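Local structure of NTF2 domain-containing protein (Chaetomium thermophilum, 4X2H) at residues R17-N22 against V85-D90; H95-D100 against M122-V127; G129-G134 against I145-N150; F149-I154 against H178-Y183. The protein is of unknown function but has an NTF2-like fold and pairs with the chain of another protein, consistent with a part in a nuclear-transport heterodimer. All coordinates share one frame; numbering follows the deposited sequence.

Contacts 2, 3 and 4 are antiparallel strand pairings in one curved sheet, and contact 1 sets the end of helix 3-20 against strand 83-96. Contacts 1 and 3 have centres about 10 Å apart and are stitched by backbone bonds between strands 83-96 and 122-135. Contacts 3 and 4 share Phe149 and Asn150, with centres about 12 Å apart. The centre of contact 2 lies about 23 Å from that of contact 1 and about 25 Å from that of contact 3, toward the other end of the sheet. Tyr87 OH of contact 1 meets Tyr180 OH of contact 4 at 2.9 Å. The sheet face carrying His95, Asn150 and Arg181 receives the chain of another protein.

Contact 1: R17-N22 against V85-D90; sequences RQINEN and VRYDVD
Two hydrogen bonds carry the polar part of this contact, both made by the side-chain amide of Asn20 to the backbone of Tyr87. Asn20 OD1 accepts from Tyr87 N at 2.8 Å, with the N-H pointing almost straight at it (168°) and lying on an in-plane lone pair. Asn20 ND2 gives a hydrogen to Tyr87 O at 2.9 Å, again in the carbonyl plane. The amide meets the backbone of Tyr87 edge to edge, one bond from each end, which fixes its rotation. Water 1 lies between Asn20 OD1 and Val85 O, 2.7 Å from Val85 O, and bridges the two.

In the NTF2-like fold a long N-terminal helix packs in the concavity of a bent sheet, and here the last turn of helix 3-20 meets strand 83-96. Asn22, with positive phi (60°), is the C-prime residue of the Schellman motif that ends the helix.

The apolar part is one oblique approach: Ile19 CG2, anti to the backbone N, comes to 3.6 Å from Tyr87 CD1. The phenol end of Tyr87 reaches past Ile19 to hydrogen-bond Tyr180 and Gln66.

Within the strand, Arg86 grips Asp88 side-on, NE to Asp88 OD1 at 2.9 Å and NH2 to Asp88 OD2 at 2.8 Å; its third nitrogen, NH1, bonds the backbone of Ser139.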
# COMPACT_ATOMS: atom_id res chain seq x y z
N ARG B 17 11.74 1.15 -13.16
CA ARG B 17 12.63 1.24 -14.32
C ARG B 17 13.84 2.11 -13.97
O ARG B 17 14.97 1.80 -14.36
CB ARG B 17 11.90 1.80 -15.54
CG ARG B 17 12.71 1.74 -16.84
CD ARG B 17 12.17 2.69 -17.90
NE ARG B 17 10.71 2.78 -17.87
CZ ARG B 17 10.01 3.91 -17.90
NH1 ARG B 17 10.61 5.09 -17.95
NH2 ARG B 17 8.68 3.87 -17.86
N GLN B 18 13.62 3.20 -13.25
CA GLN B 18 14.72 4.08 -12.84
C GLN B 18 15.71 3.30 -11.98
O GLN B 18 16.92 3.34 -12.21
CB GLN B 18 14.22 5.30 -12.07
CG GLN B 18 13.21 6.19 -12.80
CD GLN B 18 13.50 6.34 -14.28
OE1 GLN B 18 12.79 5.79 -15.13
NE2 GLN B 18 14.55 7.08 -14.60
N ILE B 19 15.19 2.60 -10.98
CA ILE B 19 16.04 1.86 -10.06
C ILE B 19 16.83 0.81 -10.83
O ILE B 19 18.05 0.72 -10.68
CB ILE B 19 15.21 1.20 -8.94
CG1 ILE B 19 14.52 2.29 -8.11
CG2 ILE B 19 16.09 0.32 -8.05
CD1 ILE B 19 13.61 1.79 -7.01
N ASN B 20 16.16 0.04 -11.67
CA ASN B 20 16.82 -1.01 -12.44
C ASN B 20 17.81 -0.49 -13.48
O ASN B 20 18.68 -1.23 -13.93
CB ASN B 20 15.78 -1.90 -13.13
CG ASN B 20 15.08 -2.84 -12.16
OD1 ASN B 20 15.65 -3.24 -11.14
ND2 ASN B 20 13.85 -3.20 -12.47
N GLU B 21 17.66 0.77 -13.88
CA GLU B 21 18.59 1.38 -14.83
C GLU B 21 19.60 2.29 -14.13
O GLU B 21 20.32 3.05 -14.78
CB GLU B 21 17.82 2.15 -15.90
CG GLU B 21 16.97 1.26 -16.79
CD GLU B 21 16.28 2.01 -17.91
OE1 GLU B 21 16.34 3.25 -17.93
OE2 GLU B 21 15.67 1.34 -18.77
N ASN B 22 19.67 2.18 -12.80
CA ASN B 22 20.61 2.96 -11.99
C ASN B 22 20.41 4.46 -12.15
O ASN B 22 21.38 5.22 -12.21
CB ASN B 22 22.05 2.59 -12.35
CG ASN B 22 22.33 1.11 -12.17
OD1 ASN B 22 21.79 0.48 -11.26
ND2 ASN B 22 23.16 0.55 -13.04
N VAL B 85 21.79 -5.67 -8.63
CA VAL B 85 20.45 -5.64 -8.02
C VAL B 85 19.38 -5.49 -9.09
O VAL B 85 19.51 -4.66 -9.98
CB VAL B 85 20.30 -4.48 -7.01
CG1 VAL B 85 18.93 -4.51 -6.35
CG2 VAL B 85 21.40 -4.53 -5.96
N ARG B 86 18.32 -6.28 -8.99
CA ARG B 86 17.20 -6.17 -9.92
C ARG B 86 15.88 -6.34 -9.19
O ARG B 86 15.68 -7.31 -8.47
CB ARG B 86 17.31 -7.22 -11.04
CG ARG B 86 16.30 -7.00 -12.17
CD ARG B 86 16.35 -8.10 -13.21
NE ARG B 86 15.48 -9.24 -12.91
CZ ARG B 86 15.89 -10.50 -12.74
NH1 ARG B 86 17.18 -10.82 -12.82
NH2 ARG B 86 15.00 -11.45 -12.47
N TYR B 87 14.98 -5.36 -9.37
CA TYR B 87 13.63 -5.44 -8.85
C TYR B 87 12.66 -5.94 -9.90
O TYR B 87 12.59 -5.40 -11.00
CB TYR B 87 13.17 -4.07 -8.33
CG TYR B 87 13.87 -3.64 -7.06
CD1 TYR B 87 15.14 -3.07 -7.10
CD2 TYR B 87 13.27 -3.80 -5.83
CE1 TYR B 87 15.78 -2.67 -5.94
CE2 TYR B 87 13.90 -3.42 -4.67
CZ TYR B 87 15.15 -2.85 -4.73
OH TYR B 87 15.79 -2.47 -3.57
N ASP B 88 11.90 -6.98 -9.55
CA ASP B 88 10.86 -7.53 -10.41
C ASP B 88 9.52 -7.34 -9.74
O ASP B 88 9.29 -7.87 -8.66
CB ASP B 88 11.09 -9.03 -10.67
CG ASP B 88 12.20 -9.30 -11.66
OD1 ASP B 88 12.89 -8.35 -12.08
OD2 ASP B 88 12.39 -10.49 -12.01
N VAL B 89 8.63 -6.56 -10.37
CA VAL B 89 7.31 -6.33 -9.82
C VAL B 89 6.38 -7.48 -10.18
O VAL B 89 6.27 -7.86 -11.34
CB VAL B 89 6.71 -5.00 -10.33
CG1 VAL B 89 5.29 -4.81 -9.81
CG2 VAL B 89 7.59 -3.84 -9.93
N ASP B 90 5.71 -8.02 -9.16
CA ASP B 90 4.80 -9.15 -9.35
C ASP B 90 3.34 -8.72 -9.30
O ASP B 90 2.48 -9.31 -9.95
CB ASP B 90 5.05 -10.22 -8.28
CG ASP B 90 6.31 -11.02 -8.53
OD1 ASP B 90 6.63 -11.29 -9.71
OD2 ASP B 90 6.99 -11.39 -7.55
O HOH W 1 18.03 -2.49 -9.57

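Contact 2: H95-D100 against M122-V127; sequences HVINAD and MMALTV
Neither flat side chain of this contact lays a face on the opposing segment. The His95 ring turns away from strand 122-135, and both its edge nitrogens, ND1 and NE2, are hydrogen-bonded to polar side chains of the chain of another protein. The Asn98 amide likewise gives ND2 to that chain's backbone, while Asn98 OD1 accepts Asp100 N at 2.9 Å from 50° above the carbonyl plane, closing an Asx turn.

Backbone bonds hold the two segments together. His95 and Ala124 form a hydrogen-bonded antiparallel pair; Ala124 N reaches His95 O at 2.7 Å, nearly along the C=O axis. Val96 faces Met123 as a non-hydrogen-bonded pair. Met122 O then accepts twice, from Ile97 N at 2.8 Å and, weakly, from Asn98 N at 3.3 Å. Met122 N closes the ring on Asn98 O at 2.9 Å.

Ile97 packs against two residues of strand 122-135. Its CG1 sits between the backbone N and the carbonyl carbon, the crowded position (chi1 54°), and crosses Met122 obliquely, 3.6 Å from Met122 CG. The other branch, Ile97 CG2, touches Ala124 CB at 3.9 Å. An alanine here would remove both branches and would probably leave Met122 and the methyl of Ala124 less firmly packed.

Ile97 and Asn98 together face the single residue Met122: this is a classic beta bulge, placed where strand 83-96, an outermost strand of the sheet within this NTF2-like chain, turns a corner.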
# COMPACT_ATOMS: atom_id res chain seq x y z
N HIS B 95 -5.77 2.26 -4.36
CA HIS B 95 -7.04 2.81 -3.87
C HIS B 95 -6.94 4.32 -3.80
O HIS B 95 -5.91 4.87 -3.42
CB HIS B 95 -7.38 2.29 -2.47
CG HIS B 95 -7.63 0.82 -2.40
ND1 HIS B 95 -7.90 0.18 -1.20
CD2 HIS B 95 -7.67 -0.14 -3.35
CE1 HIS B 95 -8.09 -1.11 -1.43
NE2 HIS B 95 -7.95 -1.33 -2.73
N VAL B 96 -8.04 4.99 -4.14
CA VAL B 96 -8.14 6.43 -3.93
C VAL B 96 -8.61 6.67 -2.50
O VAL B 96 -9.67 6.18 -2.10
CB VAL B 96 -9.12 7.07 -4.93
CG1 VAL B 96 -9.32 8.55 -4.63
CG2 VAL B 96 -8.61 6.87 -6.35
N ILE B 97 -7.81 7.41 -1.73
CA ILE B 97 -8.14 7.67 -0.33
C ILE B 97 -8.63 9.10 -0.14
O ILE B 97 -9.14 9.45 0.91
CB ILE B 97 -6.93 7.41 0.59
CG1 ILE B 97 -5.70 8.19 0.13
CG2 ILE B 97 -6.64 5.92 0.62
CD1 ILE B 97 -4.52 8.09 1.08
N ASN B 98 -8.45 9.93 -1.17
CA ASN B 98 -9.12 11.23 -1.22
C ASN B 98 -9.33 11.65 -2.66
O ASN B 98 -8.40 12.08 -3.34
CB ASN B 98 -8.31 12.30 -0.48
CG ASN B 98 -9.06 13.62 -0.35
OD1 ASN B 98 -10.21 13.74 -0.79
ND2 ASN B 98 -8.42 14.61 0.25
N ALA B 99 -10.57 11.51 -3.12
CA ALA B 99 -10.94 11.86 -4.49
C ALA B 99 -11.14 13.36 -4.64
O ALA B 99 -11.37 13.85 -5.75
CB ALA B 99 -12.20 11.12 -4.90
N ASP B 100 -11.07 14.09 -3.53
CA ASP B 100 -11.26 15.54 -3.52
C ASP B 100 -10.02 16.21 -2.97
O ASP B 100 -10.10 17.12 -2.15
CB ASP B 100 -12.49 15.92 -2.68
CG ASP B 100 -12.90 17.38 -2.85
OD1 ASP B 100 -12.57 17.99 -3.88
OD2 ASP B 100 -13.55 17.91 -1.92
N MET B 122 -5.78 11.46 -4.43
CA MET B 122 -4.75 11.01 -3.50
C MET B 122 -4.87 9.50 -3.42
O MET B 122 -5.94 8.98 -3.09
CB MET B 122 -4.93 11.65 -2.12
CG MET B 122 -3.97 11.15 -1.08
SD MET B 122 -4.33 11.93 0.51
CE MET B 122 -2.75 12.71 0.85
N MET B 123 -3.79 8.80 -3.74
CA MET B 123 -3.83 7.35 -3.87
C MET B 123 -2.94 6.62 -2.88
O MET B 123 -1.84 7.07 -2.58
CB MET B 123 -3.44 6.94 -5.29
CG MET B 123 -4.49 7.28 -6.33
SD MET B 123 -3.89 7.18 -8.02
CE MET B 123 -2.76 8.58 -8.07
N ALA B 124 -3.44 5.49 -2.40
CA ALA B 124 -2.65 4.53 -1.63
C ALA B 124 -2.27 3.38 -2.55
O ALA B 124 -3.13 2.63 -3.00
CB ALA B 124 -3.44 4.02 -0.44
N LEU B 125 -0.98 3.27 -2.84
CA LEU B 125 -0.46 2.26 -3.76
C LEU B 125 0.37 1.24 -3.01
O LEU B 125 1.23 1.60 -2.23
CB LEU B 125 0.39 2.93 -4.85
CG LEU B 125 1.20 2.03 -5.78
CD1 LEU B 125 0.28 1.22 -6.68
CD2 LEU B 125 2.17 2.86 -6.60
N THR B 126 0.10 -0.04 -3.25
CA THR B 126 0.94 -1.11 -2.71
C THR B 126 1.54 -1.91 -3.87
O THR B 126 0.86 -2.19 -4.86
CB THR B 126 0.16 -2.04 -1.76
OG1 THR B 126 1.03 -3.05 -1.25
CG2 THR B 126 -1.02 -2.70 -2.47
N VAL B 127 2.82 -2.25 -3.73
CA VAL B 127 3.55 -2.96 -4.77
C VAL B 127 4.34 -4.07 -4.12
O VAL B 127 4.96 -3.87 -3.08
CB VAL B 127 4.53 -2.04 -5.53
CG1 VAL B 127 5.20 -2.80 -6.67
CG2 VAL B 127 3.81 -0.80 -6.05

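Contact 3: G129-G134 against I145-N150; sequences GSVYFG and IKQHFN
A beta hairpin of the NTF2-like sheet, strands 122-135 and 145-157, forms this contact, and its backbone polar groups are paired along the ladder. Three hydrogen-bonded antiparallel pairs, Gly129 with Phe149, Val131 with Gln147 and Phe133 with Ile145, alternate with the non-hydrogen-bonded pairs Ser130 with His148 and Tyr132 with Lys146. Within the former, Val131 N meets Gln147 O at 2.8 Å, and Phe133 N meets Ile145 O nearly along the C=O axis; the return bond from Ile145 N to Phe133 O is weak. On their outer edges, Ser130 and Tyr132 of segment 129-134 bond the backbone of strand 83-96, and His148 that of Tyr183.

Side-chain polar atoms are served differently. Water 2 bridges Ser130 OG, at 2.6 Å, and His148 ND1, at 2.9 Å. His148 ND1 is also 3.1 Å from Gly129 O, but the angle is too poor for a hydrogen bond, and Gly129 O takes Phe149 N instead. The His148 ring stacks on a polar side chain of the chain of another protein. Lys146, fully extended, runs alongside Tyr132 in the same direction, its NZ making a weak bond to Tyr132 OH at 3.4 Å. Gln147 OE1 comes to the edge of the Phe133 ring, with amide and ring planes 75° apart.

Phe149 takes the crowded first torsion (chi1 80°), which carries its ring across to segment 129-134. Gly129 N sits 3.7 Å above one face of the Phe149 ring, offset toward the rim, and a beta carbon built on Gly129 would clash with Phe149 CE1.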
# COMPACT_ATOMS: atom_id res chain seq x y z
N GLY B 129 6.92 -7.72 -4.99
CA GLY B 129 7.71 -8.43 -5.96
C GLY B 129 8.96 -9.00 -5.33
O GLY B 129 9.00 -9.20 -4.11
N SER B 130 9.97 -9.25 -6.15
CA SER B 130 11.23 -9.81 -5.67
C SER B 130 12.39 -8.88 -5.97
O SER B 130 12.36 -8.11 -6.94
CB SER B 130 11.48 -11.17 -6.31
OG SER B 130 10.44 -12.09 -6.00
N VAL B 131 13.40 -8.95 -5.12
CA VAL B 131 14.68 -8.29 -5.35
C VAL B 131 15.72 -9.37 -5.57
O VAL B 131 15.93 -10.21 -4.70
CB VAL B 131 15.13 -7.42 -4.17
CG1 VAL B 131 16.22 -6.45 -4.62
CG2 VAL B 131 13.96 -6.68 -3.56
N TYR B 132 16.38 -9.34 -6.73
CA TYR B 132 17.43 -10.31 -7.03
C TYR B 132 18.81 -9.69 -6.92
O TYR B 132 19.10 -8.70 -7.58
CB TYR B 132 17.23 -10.90 -8.43
CG TYR B 132 15.96 -11.70 -8.56
CD1 TYR B 132 15.94 -13.05 -8.26
CD2 TYR B 132 14.78 -11.10 -8.97
CE1 TYR B 132 14.78 -13.79 -8.37
CE2 TYR B 132 13.62 -11.83 -9.09
CZ TYR B 132 13.62 -13.18 -8.79
OH TYR B 132 12.47 -13.91 -8.91
N PHE B 133 19.65 -10.29 -6.08
CA PHE B 133 21.03 -9.86 -5.94
C PHE B 133 21.97 -10.81 -6.66
O PHE B 133 21.98 -12.01 -6.38
CB PHE B 133 21.40 -9.77 -4.46
CG PHE B 133 20.62 -8.74 -3.71
CD1 PHE B 133 19.35 -9.02 -3.24
CD2 PHE B 133 21.15 -7.48 -3.50
CE1 PHE B 133 18.62 -8.05 -2.55
CE2 PHE B 133 20.43 -6.52 -2.81
CZ PHE B 133 19.16 -6.81 -2.34
N GLY B 134 22.75 -10.27 -7.59
CA GLY B 134 23.79 -11.04 -8.26
C GLY B 134 23.28 -12.03 -9.30
O GLY B 134 23.98 -12.99 -9.64
N ILE B 145 21.35 -13.76 -3.62
CA ILE B 145 20.29 -13.52 -2.64
C ILE B 145 19.01 -13.14 -3.36
O ILE B 145 19.03 -12.43 -4.36
CB ILE B 145 20.67 -12.39 -1.65
CG1 ILE B 145 21.95 -12.72 -0.89
CG2 ILE B 145 19.51 -12.11 -0.68
CD1 ILE B 145 21.85 -13.95 -0.01
N LYS B 146 17.89 -13.64 -2.85
CA LYS B 146 16.58 -13.22 -3.31
C LYS B 146 15.76 -12.75 -2.11
O LYS B 146 15.64 -13.46 -1.12
CB LYS B 146 15.85 -14.34 -4.04
CG LYS B 146 14.49 -13.94 -4.59
CD LYS B 146 13.75 -15.13 -5.17
CE LYS B 146 12.35 -14.75 -5.62
NZ LYS B 146 11.64 -15.88 -6.27
N GLN B 147 15.22 -11.54 -2.22
CA GLN B 147 14.30 -11.01 -1.22
C GLN B 147 12.92 -10.83 -1.80
O GLN B 147 12.76 -10.63 -3.00
CB GLN B 147 14.78 -9.65 -0.69
CG GLN B 147 16.09 -9.66 0.05
CD GLN B 147 16.43 -8.28 0.57
OE1 GLN B 147 16.43 -7.31 -0.19
NE2 GLN B 147 16.70 -8.18 1.86
N HIS B 148 11.92 -10.89 -0.93
CA HIS B 148 10.59 -10.40 -1.25
C HIS B 148 10.55 -8.94 -0.85
O HIS B 148 11.08 -8.59 0.20
CB HIS B 148 9.52 -11.21 -0.51
CG HIS B 148 8.12 -10.77 -0.81
ND1 HIS B 148 7.52 -10.97 -2.04
CD2 HIS B 148 7.20 -10.13 -0.05
CE1 HIS B 148 6.30 -10.48 -2.02
NE2 HIS B 148 6.08 -9.96 -0.82
N PHE B 149 9.98 -8.07 -1.68
CA PHE B 149 9.79 -6.69 -1.26
C PHE B 149 8.34 -6.30 -1.33
O PHE B 149 7.56 -6.84 -2.12
CB PHE B 149 10.64 -5.70 -2.07
CG PHE B 149 10.07 -5.33 -3.41
CD1 PHE B 149 10.42 -6.05 -4.54
CD2 PHE B 149 9.23 -4.24 -3.56
CE1 PHE B 149 9.91 -5.72 -5.79
CE2 PHE B 149 8.73 -3.89 -4.80
CZ PHE B 149 9.07 -4.64 -5.92
N ASN B 150 7.99 -5.36 -0.46
CA ASN B 150 6.68 -4.76 -0.41
C ASN B 150 6.86 -3.26 -0.24
O ASN B 150 7.45 -2.81 0.75
CB ASN B 150 5.85 -5.37 0.72
CG ASN B 150 4.52 -4.67 0.92
OD1 ASN B 150 4.16 -4.31 2.04
ND2 ASN B 150 3.78 -4.48 -0.17
O HOH W 2 9.19 -12.58 -3.79

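Contact 4: F149-I154 against H178-Y183; sequences FNDVFI and HKYRAY
The tight part of this contact is the sheet face carrying Asp151, Phe153, His178 and Tyr180. His178 and Phe153 lie side by side as an offset stack, planes 19° apart, with Phe153 CE2 3.3 Å above one face of the imidazole. At the ring's edge His178 NE2 donates to Asp151 OD1 at 2.8 Å; Asp151 OD1 lies in the imidazole plane, whereas NE2 approaches from 59° above the carboxylate plane. Asp151 OD2 is hydrogen-bonded to Tyr16 OH, so both carboxylate oxygens have a partner, consistent with an ionised Asp151; Tyr29 OH holds His178 ND1. An alanine in place of this histidine would remove the stack and the bond, and would probably leave Asp151 OD1 without its hydrogen-bond donor.

The other face is looser. Val152 CG2 touches Lys179 CB at 3.5 Å, but the ends of Lys179 and Arg181 lead away to the chain of another protein, where Arg181 NE forms a salt bridge. Water 3 donates to Asn150 O at 2.8 Å and weakly to Lys179 O.

Backbone bonds join Asn150 with Arg181 and Val152 with Lys179 in an antiparallel ladder: neighbouring central strands of an NTF2-like sheet, helix-covered on one face and dimerising through the other.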
# COMPACT_ATOMS: atom_id res chain seq x y z
N PHE B 149 9.98 -8.07 -1.68
CA PHE B 149 9.79 -6.69 -1.26
C PHE B 149 8.34 -6.30 -1.33
O PHE B 149 7.56 -6.84 -2.12
CB PHE B 149 10.64 -5.70 -2.07
CG PHE B 149 10.07 -5.33 -3.41
CD1 PHE B 149 10.42 -6.05 -4.54
CD2 PHE B 149 9.23 -4.24 -3.56
CE1 PHE B 149 9.91 -5.72 -5.79
CE2 PHE B 149 8.73 -3.89 -4.80
CZ PHE B 149 9.07 -4.64 -5.92
N ASN B 150 7.99 -5.36 -0.46
CA ASN B 150 6.68 -4.76 -0.41
C ASN B 150 6.86 -3.26 -0.24
O ASN B 150 7.45 -2.81 0.75
CB ASN B 150 5.85 -5.37 0.72
CG ASN B 150 4.52 -4.67 0.92
OD1 ASN B 150 4.16 -4.31 2.04
ND2 ASN B 150 3.78 -4.48 -0.17
N ASP B 151 6.40 -2.50 -1.23
CA ASP B 151 6.44 -1.04 -1.22
C ASP B 151 5.03 -0.51 -1.05
O ASP B 151 4.10 -1.03 -1.65
CB ASP B 151 7.01 -0.50 -2.54
CG ASP B 151 8.47 -0.07 -2.44
OD1 ASP B 151 8.92 0.34 -1.35
OD2 ASP B 151 9.17 -0.13 -3.48
N VAL B 152 4.86 0.52 -0.23
CA VAL B 152 3.60 1.26 -0.23
C VAL B 152 3.90 2.74 -0.41
O VAL B 152 4.88 3.27 0.10
CB VAL B 152 2.77 1.03 1.06
CG1 VAL B 152 2.29 -0.43 1.14
CG2 VAL B 152 3.54 1.44 2.31
N PHE B 153 3.04 3.40 -1.19
CA PHE B 153 3.18 4.81 -1.50
C PHE B 153 1.87 5.53 -1.29
O PHE B 153 0.80 4.97 -1.55
CB PHE B 153 3.58 5.04 -2.96
CG PHE B 153 4.84 4.35 -3.38
CD1 PHE B 153 4.80 3.08 -3.92
CD2 PHE B 153 6.07 5.00 -3.29
CE1 PHE B 153 5.95 2.46 -4.34
CE2 PHE B 153 7.22 4.38 -3.70
CZ PHE B 153 7.17 3.11 -4.22
N ILE B 154 1.95 6.77 -0.83
CA ILE B 154 0.84 7.69 -0.98
C ILE B 154 1.20 8.67 -2.10
O ILE B 154 2.21 9.38 -2.02
CB ILE B 154 0.50 8.43 0.32
CG1 ILE B 154 0.00 7.43 1.36
CG2 ILE B 154 -0.58 9.48 0.06
CD1 ILE B 154 -0.16 8.00 2.75
N HIS B 178 6.20 7.05 1.54
CA HIS B 178 6.79 5.85 0.98
C HIS B 178 7.32 4.98 2.10
O HIS B 178 8.10 5.46 2.92
CB HIS B 178 7.91 6.22 0.01
CG HIS B 178 8.66 5.04 -0.53
ND1 HIS B 178 9.94 5.15 -1.04
CD2 HIS B 178 8.33 3.73 -0.65
CE1 HIS B 178 10.36 3.97 -1.45
NE2 HIS B 178 9.40 3.09 -1.22
N LYS B 179 6.87 3.73 2.15
CA LYS B 179 7.45 2.74 3.04
C LYS B 179 7.94 1.55 2.23
O LYS B 179 7.19 0.97 1.45
CB LYS B 179 6.46 2.25 4.09
CG LYS B 179 5.82 3.34 4.91
CD LYS B 179 4.82 2.74 5.88
CE LYS B 179 4.22 3.79 6.79
NZ LYS B 179 5.26 4.54 7.54
N TYR B 180 9.20 1.20 2.45
CA TYR B 180 9.83 0.09 1.77
C TYR B 180 10.15 -1.00 2.77
O TYR B 180 10.66 -0.73 3.86
CB TYR B 180 11.10 0.56 1.07
CG TYR B 180 11.94 -0.53 0.46
CD1 TYR B 180 12.90 -1.20 1.21
CD2 TYR B 180 11.81 -0.88 -0.88
CE1 TYR B 180 13.69 -2.18 0.66
CE2 TYR B 180 12.60 -1.86 -1.45
CZ TYR B 180 13.53 -2.51 -0.68
OH TYR B 180 14.32 -3.48 -1.25
N ARG B 181 9.84 -2.24 2.40
CA ARG B 181 10.21 -3.41 3.17
C ARG B 181 10.72 -4.50 2.25
O ARG B 181 10.11 -4.80 1.23
CB ARG B 181 9.04 -3.94 4.00
CG ARG B 181 8.81 -3.19 5.30
CD ARG B 181 9.87 -3.58 6.33
NE ARG B 181 9.76 -2.81 7.56
CZ ARG B 181 10.65 -2.84 8.54
NH1 ARG B 181 11.73 -3.61 8.44
NH2 ARG B 181 10.47 -2.10 9.63
N ALA B 182 11.85 -5.09 2.63
CA ALA B 182 12.40 -6.22 1.91
C ALA B 182 12.97 -7.19 2.93
O ALA B 182 13.54 -6.78 3.94
CB ALA B 182 13.45 -5.78 0.91
N TYR B 183 12.79 -8.49 2.68
CA TYR B 183 13.25 -9.51 3.62
C TYR B 183 13.36 -10.85 2.92
O TYR B 183 12.87 -11.02 1.81
CB TYR B 183 12.31 -9.60 4.81
CG TYR B 183 10.85 -9.60 4.42
CD1 TYR B 183 10.21 -10.77 4.04
CD2 TYR B 183 10.11 -8.42 4.42
CE1 TYR B 183 8.88 -10.77 3.67
CE2 TYR B 183 8.78 -8.41 4.07
CZ TYR B 183 8.17 -9.59 3.69
OH TYR B 183 6.84 -9.58 3.33
OXT TYR B 183 13.95 -11.80 3.46
O HOH W 3 6.49 -1.42 2.98